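Local coordinates for MHP1 (Microbacterium liquefaciens, PDB 2JLN), which takes up 5-aryl-substituted hydantoins by sodium-dependent symport, preferring 5-indolylmethyl and 5-benzyl hydantoin and the L over the D isomer, at residues Leu75-Gln80 with Ala248-Ala253; Gly87-Val92 with Ile227-Lys232; Arg388-Asp393 with Leu454-Glu459; Ala416-Val421 with Ile435-Leu440. All blocks are in the same frame, centred on the assembly; numbering follows the deposited sequence.

Followed from the N terminus, the chain first reaches 75-80, the end of helix 58-79, which meets helix 242-278 and closes the long loop of interaction 1. Within that loop lies interaction 2, where 87-92 returns to 227-232. The two contacts adjoin, Ile-227 of interaction 2 resting on Leu-76, Thr-79 and Gln-80 at the end of helix 58-79. Interactions 3 and 4 follow in series. Interaction 3 joins 388-393 to the tail segment 454-459, and its loop contains interaction 4, the pairing of helices 409-423 and 429-448. These last two contacts do not touch, their nearest atoms being about 12 Å apart.

Interaction 1. Residues Leu75-Gln80 with Ala248-Ala253; sequences LLFFTQ and ADARYA
Phe-77 lays the rim of its ring against the backbone and beta carbons of Asp-249 and Ala-250. Its CG stands anti to the backbone N (chi1 -179°), which directs CG, and the ring it bears, toward the other helix, where CE2 is 3.7 Å from Ala-250 N and 4.0 Å from Ala-250 CB. Both Ala-250 N and Ala-253 CB lie near the ring plane, so the edge of the ring does the touching there. Asp-249 CB approaches the same CE2 obliquely, at 3.7 Å. Behind the ring, Phe-77 CB rests 4.2 Å from Ala-253 CB. This is helix-helix packing in an APC-clan transporter, at the end of transmembrane helix 58-79 and against the part of helix 242-278 that precedes its membrane span; the segments cross at 136°, axes 9.2 Å apart. An alanine here keeps the CB contact with Ala-253, but losing the ring would probably leave a gap beside Asp-249 and Ala-250. The ring of Phe-77 also sets CD1 over the centre of the Phe-78 ring. With Gln-80 CD extended from the chain (chi2 172°), the amide is carried toward the other helix, and its OE1 lies 3.7 Å from Tyr-252 CB. The polar ends are held by other residues: Gln-80 NE2 donates to Gln-256 OE1, Asp-249 OD2 bonds Ser-81 OG, and Tyr-252 OH bonds Lys-235 O.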
loop_
_atom_site.group_PDB
_atom_site.type_symbol
_atom_site.label_atom_id
_atom_site.label_comp_id
_atom_site.label_asym_id
_atom_site.label_seq_id
_atom_site.Cartn_x
_atom_site.Cartn_y
_atom_site.Cartn_z
ATOM N N LEU A 75 1.704 3.162 12.399
ATOM C CA LEU A 75 0.332 3.141 11.881
ATOM C C LEU A 75 -0.112 1.725 11.520
ATOM O O LEU A 75 -1.282 1.369 11.724
ATOM C CB LEU A 75 0.190 4.024 10.640
ATOM C CG LEU A 75 -0.297 5.459 10.846
ATOM C CD1 LEU A 75 -0.308 6.246 9.525
ATOM C CD2 LEU A 75 -1.684 5.452 11.473
ATOM N N LEU A 76 0.825 0.932 10.980
ATOM C CA LEU A 76 0.592 -0.464 10.586
ATOM C C LEU A 76 0.266 -1.334 11.794
ATOM O O LEU A 76 -0.697 -2.099 11.762
ATOM C CB LEU A 76 1.795 -1.026 9.825
ATOM C CG LEU A 76 1.894 -0.516 8.379
ATOM C CD1 LEU A 76 3.239 -0.775 7.741
ATOM C CD2 LEU A 76 0.821 -1.130 7.547
ATOM N N PHE A 77 1.054 -1.196 12.857
ATOM C CA PHE A 77 0.777 -1.852 14.130
ATOM C C PHE A 77 -0.714 -1.782 14.488
ATOM O O PHE A 77 -1.252 -2.745 15.027
ATOM C CB PHE A 77 1.623 -1.213 15.230
ATOM C CG PHE A 77 1.431 -1.819 16.600
ATOM C CD1 PHE A 77 0.595 -1.217 17.530
ATOM C CD2 PHE A 77 2.118 -2.965 16.977
ATOM C CE1 PHE A 77 0.429 -1.764 18.808
ATOM C CE2 PHE A 77 1.963 -3.517 18.254
ATOM C CZ PHE A 77 1.119 -2.914 19.167
ATOM N N PHE A 78 -1.380 -0.671 14.176
ATOM C CA PHE A 78 -2.797 -0.512 14.517
ATOM C C PHE A 78 -3.791 -0.922 13.405
ATOM O O PHE A 78 -4.801 -1.577 13.675
ATOM C CB PHE A 78 -3.109 0.914 14.997
ATOM C CG PHE A 78 -2.478 1.262 16.298
ATOM C CD1 PHE A 78 -1.439 2.176 16.363
ATOM C CD2 PHE A 78 -2.908 0.679 17.464
ATOM C CE1 PHE A 78 -0.836 2.514 17.587
ATOM C CE2 PHE A 78 -2.307 1.010 18.694
ATOM C CZ PHE A 78 -1.268 1.928 18.749
ATOM N N THR A 79 -3.533 -0.542 12.159
ATOM C CA THR A 79 -4.495 -0.829 11.095
ATOM C C THR A 79 -4.479 -2.292 10.644
ATOM O O THR A 79 -5.359 -2.713 9.900
ATOM C CB THR A 79 -4.258 0.058 9.876
ATOM O OG1 THR A 79 -3.048 -0.344 9.232
ATOM C CG2 THR A 79 -4.148 1.506 10.294
ATOM N N GLN A 80 -3.489 -3.070 11.081
ATOM C CA GLN A 80 -3.335 -4.438 10.584
ATOM C C GLN A 80 -3.838 -5.471 11.586
ATOM O O GLN A 80 -3.918 -6.673 11.269
ATOM C CB GLN A 80 -1.862 -4.746 10.324
ATOM C CG GLN A 80 -1.100 -4.922 11.631
ATOM C CD GLN A 80 0.327 -5.428 11.466
ATOM O OE1 GLN A 80 0.939 -5.927 12.436
ATOM N NE2 GLN A 80 0.872 -5.309 10.244
ATOM N N ALA A 248 2.390 -10.506 19.162
ATOM C CA ALA A 248 2.183 -10.952 17.772
ATOM C C ALA A 248 2.087 -9.761 16.824
ATOM O O ALA A 248 2.778 -9.712 15.807
ATOM C CB ALA A 248 0.952 -11.798 17.659
ATOM N N ASP A 249 1.231 -8.807 17.168
ATOM C CA ASP A 249 1.186 -7.534 16.464
ATOM C C ASP A 249 2.551 -6.848 16.342
ATOM O O ASP A 249 2.886 -6.330 15.284
ATOM C CB ASP A 249 0.231 -6.574 17.157
ATOM C CG ASP A 249 -1.233 -6.884 16.871
ATOM O OD1 ASP A 249 -1.503 -7.669 15.929
ATOM O OD2 ASP A 249 -2.111 -6.323 17.593
ATOM N N ALA A 250 3.321 -6.828 17.427
ATOM C CA ALA A 250 4.618 -6.140 17.457
ATOM C C ALA A 250 5.698 -6.849 16.632
ATOM O O ALA A 250 6.535 -6.207 16.002
ATOM C CB ALA A 250 5.083 -5.972 18.877
ATOM N N ARG A 251 5.684 -8.177 16.648
ATOM C CA ARG A 251 6.640 -8.972 15.884
ATOM C C ARG A 251 6.447 -8.798 14.383
ATOM O O ARG A 251 7.414 -8.768 13.646
ATOM C CB ARG A 251 6.493 -10.444 16.252
ATOM C CG ARG A 251 7.647 -11.336 15.822
ATOM C CD ARG A 251 7.791 -12.522 16.807
ATOM N NE ARG A 251 6.495 -12.912 17.384
ATOM C CZ ARG A 251 6.342 -13.799 18.367
ATOM N NH1 ARG A 251 7.420 -14.389 18.892
ATOM N NH2 ARG A 251 5.120 -14.089 18.828
ATOM N N TYR A 252 5.199 -8.689 13.934
ATOM C CA TYR A 252 4.896 -8.368 12.533
ATOM C C TYR A 252 5.286 -6.919 12.101
ATOM O O TYR A 252 5.944 -6.712 11.067
ATOM C CB TYR A 252 3.412 -8.673 12.228
ATOM C CG TYR A 252 3.184 -10.137 11.927
ATOM C CD1 TYR A 252 2.432 -10.953 12.785
ATOM C CD2 TYR A 252 3.770 -10.715 10.806
ATOM C CE1 TYR A 252 2.262 -12.281 12.515
ATOM C CE2 TYR A 252 3.615 -12.039 10.534
ATOM C CZ TYR A 252 2.863 -12.823 11.381
ATOM O OH TYR A 252 2.722 -14.158 11.052
ATOM N N ALA A 253 4.871 -5.924 12.885
ATOM C CA ALA A 253 5.300 -4.551 12.651
ATOM C C ALA A 253 6.823 -4.459 12.611
ATOM O O ALA A 253 7.369 -3.723 11.802
ATOM C CB ALA A 253 4.734 -3.610 13.699
#

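Interaction 2. Residues Gly87-Val92 with Ile227-Lys232; sequences GINFTV and IHDIVK
The start of the short helix 90-93, which follows the N-cap position Asn-89, meets the short helix 228-231 through Phe-90 against His-228 and Asp-229. Phe-90 N, the backbone amide of the first helical residue, donates to Asp-229 OD1 at 2.8 Å. The bond is nearly straight (163°) and uses the syn lone pair of the carboxylate oxygen. The side chain of Asn-89 makes no capping bond; the acceptor here is from the other segment. Beside it, Phe-90 CA sits over one face of the His-228 imidazole, a CH-pi contact of 4.1 Å from CA to the ring centroid. The phenyl edge points at that ring too, in an offset edge-to-face pair with centroids 5.8 Å apart and planes at 68°. Lys-232 CB lies 3.6 Å from Ile-88 O and 3.7 Å from Gly-87 O. Gly-87 has positive phi, a backbone setting that favours glycine. Around the contact, helix 314-329 supplies Ser-321, bonded to Asp-229 OD2, and Tyr-324, which touches Asn-89 and Asp-229, while His-228 packs on Ala-83 of helix 81-86.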
loop_
_atom_site.group_PDB
_atom_site.type_symbol
_atom_site.label_atom_id
_atom_site.label_comp_id
_atom_site.label_asym_id
_atom_site.label_seq_id
_atom_site.Cartn_x
_atom_site.Cartn_y
_atom_site.Cartn_z
ATOM N N GLY A 87 -8.704 -12.908 10.041
ATOM C CA GLY A 87 -8.591 -13.260 8.639
ATOM C C GLY A 87 -9.437 -12.512 7.611
ATOM O O GLY A 87 -9.630 -13.036 6.531
ATOM N N ILE A 88 -9.908 -11.294 7.897
ATOM C CA ILE A 88 -10.835 -10.590 6.992
ATOM C C ILE A 88 -10.249 -9.562 6.005
ATOM O O ILE A 88 -9.169 -9.036 6.219
ATOM C CB ILE A 88 -12.018 -9.923 7.764
ATOM C CG1 ILE A 88 -11.527 -8.990 8.860
ATOM C CG2 ILE A 88 -12.953 -10.966 8.366
ATOM C CD1 ILE A 88 -12.657 -8.216 9.530
ATOM N N ASN A 89 -11.001 -9.315 4.927
ATOM C CA ASN A 89 -10.842 -8.212 3.934
ATOM C C ASN A 89 -10.753 -6.835 4.490
ATOM O O ASN A 89 -11.274 -6.580 5.576
ATOM C CB ASN A 89 -12.152 -8.057 3.150
ATOM C CG ASN A 89 -12.070 -8.566 1.779
ATOM O OD1 ASN A 89 -10.999 -8.915 1.313
ATOM N ND2 ASN A 89 -13.207 -8.630 1.105
ATOM N N PHE A 90 -10.238 -5.917 3.675
ATOM C CA PHE A 90 -10.458 -4.479 3.872
ATOM C C PHE A 90 -11.934 -4.094 3.604
ATOM O O PHE A 90 -12.625 -3.535 4.469
ATOM C CB PHE A 90 -9.533 -3.671 2.956
ATOM C CG PHE A 90 -9.826 -2.197 2.944
ATOM C CD1 PHE A 90 -10.492 -1.611 1.871
ATOM C CD2 PHE A 90 -9.450 -1.394 4.004
ATOM C CE1 PHE A 90 -10.773 -0.270 1.852
ATOM C CE2 PHE A 90 -9.725 -0.046 3.991
ATOM C CZ PHE A 90 -10.386 0.508 2.906
ATOM N N THR A 91 -12.422 -4.420 2.409
ATOM C CA THR A 91 -13.764 -4.025 2.013
ATOM C C THR A 91 -14.824 -4.521 2.989
ATOM O O THR A 91 -15.755 -3.784 3.330
ATOM C CB THR A 91 -14.095 -4.530 0.612
ATOM O OG1 THR A 91 -13.080 -4.098 -0.305
ATOM C CG2 THR A 91 -15.418 -3.975 0.158
ATOM N N VAL A 92 -14.683 -5.773 3.431
ATOM C CA VAL A 92 -15.572 -6.360 4.452
ATOM C C VAL A 92 -15.483 -5.697 5.843
ATOM O O VAL A 92 -16.514 -5.438 6.477
ATOM C CB VAL A 92 -15.331 -7.875 4.608
ATOM C CG1 VAL A 92 -15.820 -8.359 5.971
ATOM C CG2 VAL A 92 -16.018 -8.622 3.498
ATOM N N ILE A 227 -3.814 -2.705 4.337
ATOM C CA ILE A 227 -3.026 -3.935 4.374
ATOM C C ILE A 227 -3.887 -5.182 4.542
ATOM O O ILE A 227 -3.517 -6.216 4.025
ATOM C CB ILE A 227 -1.888 -3.988 5.434
ATOM C CG1 ILE A 227 -2.074 -2.923 6.483
ATOM C CG2 ILE A 227 -0.504 -3.898 4.770
ATOM C CD1 ILE A 227 -3.294 -3.107 7.248
ATOM N N HIS A 228 -5.012 -5.112 5.247
ATOM C CA HIS A 228 -5.855 -6.295 5.387
ATOM C C HIS A 228 -5.652 -7.292 4.241
ATOM O O HIS A 228 -5.503 -8.500 4.456
ATOM C CB HIS A 228 -7.330 -5.943 5.369
ATOM C CG HIS A 228 -7.747 -4.979 6.421
ATOM N ND1 HIS A 228 -7.349 -3.663 6.424
ATOM C CD2 HIS A 228 -8.584 -5.125 7.474
ATOM C CE1 HIS A 228 -7.912 -3.039 7.442
ATOM N NE2 HIS A 228 -8.664 -3.904 8.096
ATOM N N ASP A 229 -5.666 -6.787 3.014
ATOM C CA ASP A 229 -5.697 -7.684 1.874
ATOM C C ASP A 229 -4.417 -8.552 1.721
ATOM O O ASP A 229 -4.407 -9.546 1.019
ATOM C CB ASP A 229 -6.128 -6.913 0.614
ATOM C CG ASP A 229 -7.517 -6.217 0.793
ATOM O OD1 ASP A 229 -8.230 -6.575 1.765
ATOM O OD2 ASP A 229 -7.917 -5.320 -0.015
ATOM N N ILE A 230 -3.360 -8.208 2.439
ATOM C CA ILE A 230 -2.122 -8.989 2.444
ATOM C C ILE A 230 -1.950 -9.798 3.737
ATOM O O ILE A 230 -1.552 -10.948 3.734
ATOM C CB ILE A 230 -0.904 -8.059 2.344
ATOM C CG1 ILE A 230 -0.994 -7.201 1.089
ATOM C CG2 ILE A 230 0.377 -8.856 2.358
ATOM C CD1 ILE A 230 0.317 -6.531 0.720
ATOM N N VAL A 231 -2.279 -9.166 4.843
ATOM C CA VAL A 231 -1.899 -9.617 6.158
ATOM C C VAL A 231 -2.954 -10.500 6.839
ATOM O O VAL A 231 -2.667 -11.153 7.849
ATOM C CB VAL A 231 -1.561 -8.380 6.977
ATOM C CG1 VAL A 231 -2.400 -8.293 8.223
ATOM C CG2 VAL A 231 -0.085 -8.338 7.227
ATOM N N LYS A 232 -4.160 -10.532 6.275
ATOM C CA LYS A 232 -5.176 -11.523 6.629
ATOM C C LYS A 232 -4.657 -12.908 6.313
ATOM O O LYS A 232 -5.341 -13.886 6.542
ATOM C CB LYS A 232 -6.429 -11.328 5.776
ATOM C CG LYS A 232 -6.198 -11.765 4.345
ATOM C CD LYS A 232 -7.403 -11.591 3.463
ATOM C CE LYS A 232 -7.164 -12.259 2.102
ATOM N NZ LYS A 232 -8.212 -13.281 1.790
#

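Interaction 3. Residues Arg388-Asp393 with Leu454-Glu459; sequences RISLHD and LFSEAE
Arg-388 lays its guanidinium flat on the ring of Phe-455, planes 4° apart and Arg-388 CZ 3.8 Å from the Phe-455 ring centroid. This cation-pi stack joins the loop leading into helix 391-394 to the C-terminal tail segment after helix 429-448. With the chain bent at chi3 (82°), Arg-388 NE lies 3.5 Å from Phe-455 CD2, while NH2 lies over the ring toward its rim, 3.3 Å from Phe-455 CG. At the guanidinium edge, slightly tilted out of its plane, Arg-388 NH1 forms a salt bridge with Glu-459 OE2 at 2.7 Å; the hydrogen bond is bent (130°) and meets the oxygen nearly along its C-O axis. Further on, Ser-390 occupies the N-cap position of helix 391-394, and three residues later Asp-393 OD1 accepts from the hydroxyls of Ser-390 and Ser-456. Its other oxygen, OD2, accepts from Ile-400 N. An alanine in place of Asp-393 would probably leave both hydroxyls and the Ile-400 amide without their acceptor and free Ser-456 to turn. Both hydroxyls reach OD1 from the same face, above the carboxylate plane: Ser-390 OG is 2.5 Å and Ser-456 OG 3.1 Å from Asp-393 OD1.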
loop_
_atom_site.group_PDB
_atom_site.type_symbol
_atom_site.label_atom_id
_atom_site.label_comp_id
_atom_site.label_asym_id
_atom_site.label_seq_id
_atom_site.Cartn_x
_atom_site.Cartn_y
_atom_site.Cartn_z
ATOM N N ARG A 388 -14.238 -6.514 20.015
ATOM C CA ARG A 388 -15.290 -7.512 20.108
ATOM C C ARG A 388 -16.240 -7.429 18.897
ATOM O O ARG A 388 -17.165 -6.622 18.861
ATOM C CB ARG A 388 -16.025 -7.365 21.448
ATOM C CG ARG A 388 -16.983 -8.491 21.786
ATOM C CD ARG A 388 -17.091 -8.704 23.288
ATOM N NE ARG A 388 -18.020 -7.779 23.942
ATOM C CZ ARG A 388 -19.337 -7.989 24.064
ATOM N NH1 ARG A 388 -19.898 -9.092 23.560
ATOM N NH2 ARG A 388 -20.105 -7.094 24.688
ATOM N N ILE A 389 -16.007 -8.274 17.897
ATOM C CA ILE A 389 -16.738 -8.141 16.647
ATOM C C ILE A 389 -17.550 -9.387 16.278
ATOM O O ILE A 389 -17.314 -10.474 16.818
ATOM C CB ILE A 389 -15.776 -7.831 15.535
ATOM C CG1 ILE A 389 -15.100 -9.096 15.049
ATOM C CG2 ILE A 389 -14.720 -6.892 16.033
ATOM C CD1 ILE A 389 -14.476 -8.897 13.720
ATOM N N SER A 390 -18.508 -9.236 15.364
ATOM C CA SER A 390 -19.357 -10.360 14.981
ATOM C C SER A 390 -19.227 -10.751 13.509
ATOM O O SER A 390 -19.948 -10.236 12.676
ATOM C CB SER A 390 -20.822 -10.066 15.318
ATOM O OG SER A 390 -21.675 -11.105 14.877
ATOM N N LEU A 391 -18.334 -11.677 13.180
ATOM C CA LEU A 391 -18.278 -12.139 11.798
ATOM C C LEU A 391 -19.659 -12.470 11.213
ATOM O O LEU A 391 -19.946 -12.152 10.066
ATOM C CB LEU A 391 -17.368 -13.347 11.645
ATOM C CG LEU A 391 -15.941 -13.291 12.152
ATOM C CD1 LEU A 391 -15.126 -14.224 11.317
ATOM C CD2 LEU A 391 -15.402 -11.933 12.030
ATOM N N HIS A 392 -20.514 -13.114 11.991
ATOM C CA HIS A 392 -21.840 -13.489 11.495
ATOM C C HIS A 392 -22.507 -12.323 10.780
ATOM O O HIS A 392 -23.058 -12.474 9.681
ATOM C CB HIS A 392 -22.719 -13.977 12.662
ATOM C CG HIS A 392 -24.126 -14.325 12.277
ATOM N ND1 HIS A 392 -24.451 -15.491 11.607
ATOM C CD2 HIS A 392 -25.296 -13.676 12.495
ATOM C CE1 HIS A 392 -25.758 -15.532 11.418
ATOM N NE2 HIS A 392 -26.293 -14.439 11.938
ATOM N N ASP A 393 -22.443 -11.154 11.403
ATOM C CA ASP A 393 -23.204 -10.011 10.914
ATOM C C ASP A 393 -22.535 -9.260 9.772
ATOM O O ASP A 393 -23.214 -8.545 9.049
ATOM C CB ASP A 393 -23.551 -9.050 12.056
ATOM C CG ASP A 393 -24.389 -9.715 13.155
ATOM O OD1 ASP A 393 -23.919 -10.732 13.726
ATOM O OD2 ASP A 393 -25.505 -9.211 13.456
ATOM N N LEU A 454 -24.286 -2.443 19.716
ATOM C CA LEU A 454 -22.875 -2.505 19.336
ATOM C C LEU A 454 -22.322 -3.921 19.365
ATOM O O LEU A 454 -21.216 -4.163 18.857
ATOM C CB LEU A 454 -22.010 -1.664 20.273
ATOM C CG LEU A 454 -22.184 -0.150 20.335
ATOM C CD1 LEU A 454 -21.125 0.452 21.249
ATOM C CD2 LEU A 454 -22.162 0.468 18.940
ATOM N N PHE A 455 -23.047 -4.857 19.983
ATOM C CA PHE A 455 -22.566 -6.249 20.032
ATOM C C PHE A 455 -23.675 -7.200 19.643
ATOM O O PHE A 455 -24.817 -6.778 19.517
ATOM C CB PHE A 455 -21.957 -6.592 21.395
ATOM C CG PHE A 455 -20.888 -5.628 21.828
ATOM C CD1 PHE A 455 -21.207 -4.516 22.592
ATOM C CD2 PHE A 455 -19.572 -5.806 21.439
ATOM C CE1 PHE A 455 -20.240 -3.610 22.974
ATOM C CE2 PHE A 455 -18.590 -4.899 21.826
ATOM C CZ PHE A 455 -18.924 -3.801 22.599
ATOM N N SER A 456 -23.350 -8.465 19.399
ATOM C CA SER A 456 -24.398 -9.398 18.982
ATOM C C SER A 456 -24.210 -10.822 19.501
ATOM O O SER A 456 -23.089 -11.270 19.767
ATOM C CB SER A 456 -24.602 -9.379 17.457
ATOM O OG SER A 456 -24.067 -10.521 16.814
ATOM N N GLU A 457 -25.323 -11.526 19.658
ATOM C CA GLU A 457 -25.266 -12.889 20.151
ATOM C C GLU A 457 -24.549 -13.821 19.167
ATOM O O GLU A 457 -23.860 -14.763 19.582
ATOM C CB GLU A 457 -26.670 -13.410 20.437
ATOM C CG GLU A 457 -27.442 -12.560 21.417
ATOM C CD GLU A 457 -28.528 -13.345 22.146
ATOM O OE1 GLU A 457 -29.389 -13.969 21.473
ATOM O OE2 GLU A 457 -28.517 -13.330 23.400
ATOM N N ALA A 458 -24.707 -13.557 17.871
ATOM C CA ALA A 458 -24.196 -14.465 16.856
ATOM C C ALA A 458 -22.678 -14.459 16.868
ATOM O O ALA A 458 -22.023 -15.232 16.161
ATOM C CB ALA A 458 -24.738 -14.093 15.480
ATOM N N GLU A 459 -22.115 -13.589 17.695
ATOM C CA GLU A 459 -20.673 -13.483 17.766
ATOM C C GLU A 459 -20.031 -14.713 18.380
ATOM O O GLU A 459 -18.807 -14.806 18.490
ATOM C CB GLU A 459 -20.281 -12.269 18.569
ATOM C CG GLU A 459 -20.302 -12.485 20.030
ATOM C CD GLU A 459 -19.254 -11.634 20.691
ATOM O OE1 GLU A 459 -18.045 -11.871 20.409
ATOM O OE2 GLU A 459 -19.647 -10.718 21.465
#

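Interaction 4. Residues Ala416-Val421 with Ile435-Leu440; sequences AVALAV and IAALLL
Ala-418 is the centre of this contact, its CB facing the helix of Ala-436 and Ala-437. That methyl lies 3.7 Å from Ala-437 N, 3.9 Å from Ala-436 CB and 4.0 Å from Ala-437 CB, so it rests against backbone as well as against two methyls. The alpha carbons of Ala-418 and Ala-437 are also the closest pair of the two segments, CA to CA 5.4 Å. Larger residues adjoin the alanine patch. Val-417 CG1, anti to the backbone N (chi1 163°), meets Leu-440 CD1 at 3.4 Å, and the two side chains cross at about a right angle. One helical turn after Val-417, Val-421 CG1 makes a looser contact with Ala-436 CB at 4.4 Å. The interface is apolar throughout, and its small residues are consistent with the close approach of the segment axes, 8.7 Å, with N-to-C directions 145° apart. The evidence is that of an antiparallel helix pair, formed by helices 409-423 and 429-448, the last two transmembrane helices. Val-417 and Val-421 lie on the surface, where they may face lipid, while Ala-418 and Ala-437 are buried. In the LeuT-type fold of this family these two helices lie outside the ten-helix core, and here helix 371-384 packs against helix 429-448: Ala-437 touches Pro-372 and Ile-376, and Leu-438 packs on Leu-383.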
loop_
_atom_site.group_PDB
_atom_site.type_symbol
_atom_site.label_atom_id
_atom_site.label_comp_id
_atom_site.label_asym_id
_atom_site.label_seq_id
_atom_site.Cartn_x
_atom_site.Cartn_y
_atom_site.Cartn_z
ATOM N N ALA A 416 -17.075 13.759 7.248
ATOM C CA ALA A 416 -17.152 15.128 6.713
ATOM C C ALA A 416 -16.506 16.148 7.638
ATOM O O ALA A 416 -15.520 16.773 7.269
ATOM C CB ALA A 416 -18.571 15.505 6.443
ATOM N N VAL A 417 -17.055 16.298 8.845
ATOM C CA VAL A 417 -16.471 17.192 9.848
ATOM C C VAL A 417 -14.937 17.094 9.948
ATOM O O VAL A 417 -14.254 18.120 9.980
ATOM C CB VAL A 417 -17.093 17.007 11.263
ATOM C CG1 VAL A 417 -16.188 17.642 12.355
ATOM C CG2 VAL A 417 -18.530 17.556 11.311
ATOM N N ALA A 418 -14.393 15.874 9.997
ATOM C CA ALA A 418 -12.940 15.702 10.140
ATOM C C ALA A 418 -12.132 16.106 8.893
ATOM O O ALA A 418 -11.029 16.642 9.016
ATOM C CB ALA A 418 -12.585 14.288 10.587
ATOM N N LEU A 419 -12.670 15.872 7.698
ATOM C CA LEU A 419 -11.991 16.320 6.475
ATOM C C LEU A 419 -11.859 17.869 6.451
ATOM O O LEU A 419 -10.821 18.413 6.089
ATOM C CB LEU A 419 -12.743 15.814 5.240
ATOM C CG LEU A 419 -12.008 15.083 4.119
ATOM C CD1 LEU A 419 -12.920 14.963 2.892
ATOM C CD2 LEU A 419 -10.725 15.762 3.768
ATOM N N ALA A 420 -12.917 18.573 6.849
ATOM C CA ALA A 420 -12.867 20.026 6.979
ATOM C C ALA A 420 -11.784 20.467 7.967
ATOM O O ALA A 420 -10.805 21.075 7.549
ATOM C CB ALA A 420 -14.208 20.570 7.379
ATOM N N VAL A 421 -11.944 20.169 9.256
ATOM C CA VAL A 421 -10.876 20.435 10.243
ATOM C C VAL A 421 -9.455 20.123 9.707
ATOM O O VAL A 421 -8.461 20.718 10.131
ATOM C CB VAL A 421 -11.077 19.617 11.554
ATOM C CG1 VAL A 421 -9.790 19.594 12.390
ATOM C CG2 VAL A 421 -12.240 20.159 12.357
ATOM N N ILE A 435 -6.282 11.886 13.276
ATOM C CA ILE A 435 -6.425 12.265 14.681
ATOM C C ILE A 435 -7.805 12.872 15.010
ATOM O O ILE A 435 -8.359 12.648 16.087
ATOM C CB ILE A 435 -5.343 13.281 15.090
ATOM C CG1 ILE A 435 -3.965 12.631 15.104
ATOM C CG2 ILE A 435 -5.665 13.858 16.448
ATOM C CD1 ILE A 435 -3.700 11.766 16.312
ATOM N N ALA A 436 -8.348 13.659 14.087
ATOM C CA ALA A 436 -9.670 14.247 14.274
ATOM C C ALA A 436 -10.795 13.177 14.207
ATOM O O ALA A 436 -11.671 13.105 15.088
ATOM C CB ALA A 436 -9.894 15.328 13.243
ATOM N N ALA A 437 -10.762 12.361 13.154
ATOM C CA ALA A 437 -11.748 11.309 12.968
ATOM C C ALA A 437 -11.702 10.347 14.132
ATOM O O ALA A 437 -12.731 9.997 14.702
ATOM C CB ALA A 437 -11.505 10.579 11.685
ATOM N N LEU A 438 -10.505 9.918 14.493
ATOM C CA LEU A 438 -10.354 9.039 15.649
ATOM C C LEU A 438 -11.121 9.590 16.860
ATOM O O LEU A 438 -12.025 8.931 17.366
ATOM C CB LEU A 438 -8.876 8.827 15.962
ATOM C CG LEU A 438 -8.425 7.663 16.821
ATOM C CD1 LEU A 438 -6.892 7.552 16.806
ATOM C CD2 LEU A 438 -8.924 7.928 18.197
ATOM N N LEU A 439 -10.808 10.811 17.291
ATOM C CA LEU A 439 -11.460 11.383 18.478
ATOM C C LEU A 439 -12.993 11.646 18.382
ATOM O O LEU A 439 -13.716 11.357 19.331
ATOM C CB LEU A 439 -10.698 12.613 18.998
ATOM C CG LEU A 439 -9.285 12.307 19.528
ATOM C CD1 LEU A 439 -8.391 13.544 19.563
ATOM C CD2 LEU A 439 -9.302 11.619 20.877
ATOM N N LEU A 440 -13.507 12.161 17.267
ATOM C CA LEU A 440 -14.951 12.394 17.180
ATOM C C LEU A 440 -15.796 11.109 17.104
ATOM O O LEU A 440 -16.968 11.108 17.498
ATOM C CB LEU A 440 -15.292 13.279 15.990
ATOM C CG LEU A 440 -14.416 14.508 15.775
ATOM C CD1 LEU A 440 -14.951 15.333 14.578
ATOM C CD2 LEU A 440 -14.292 15.379 17.062
#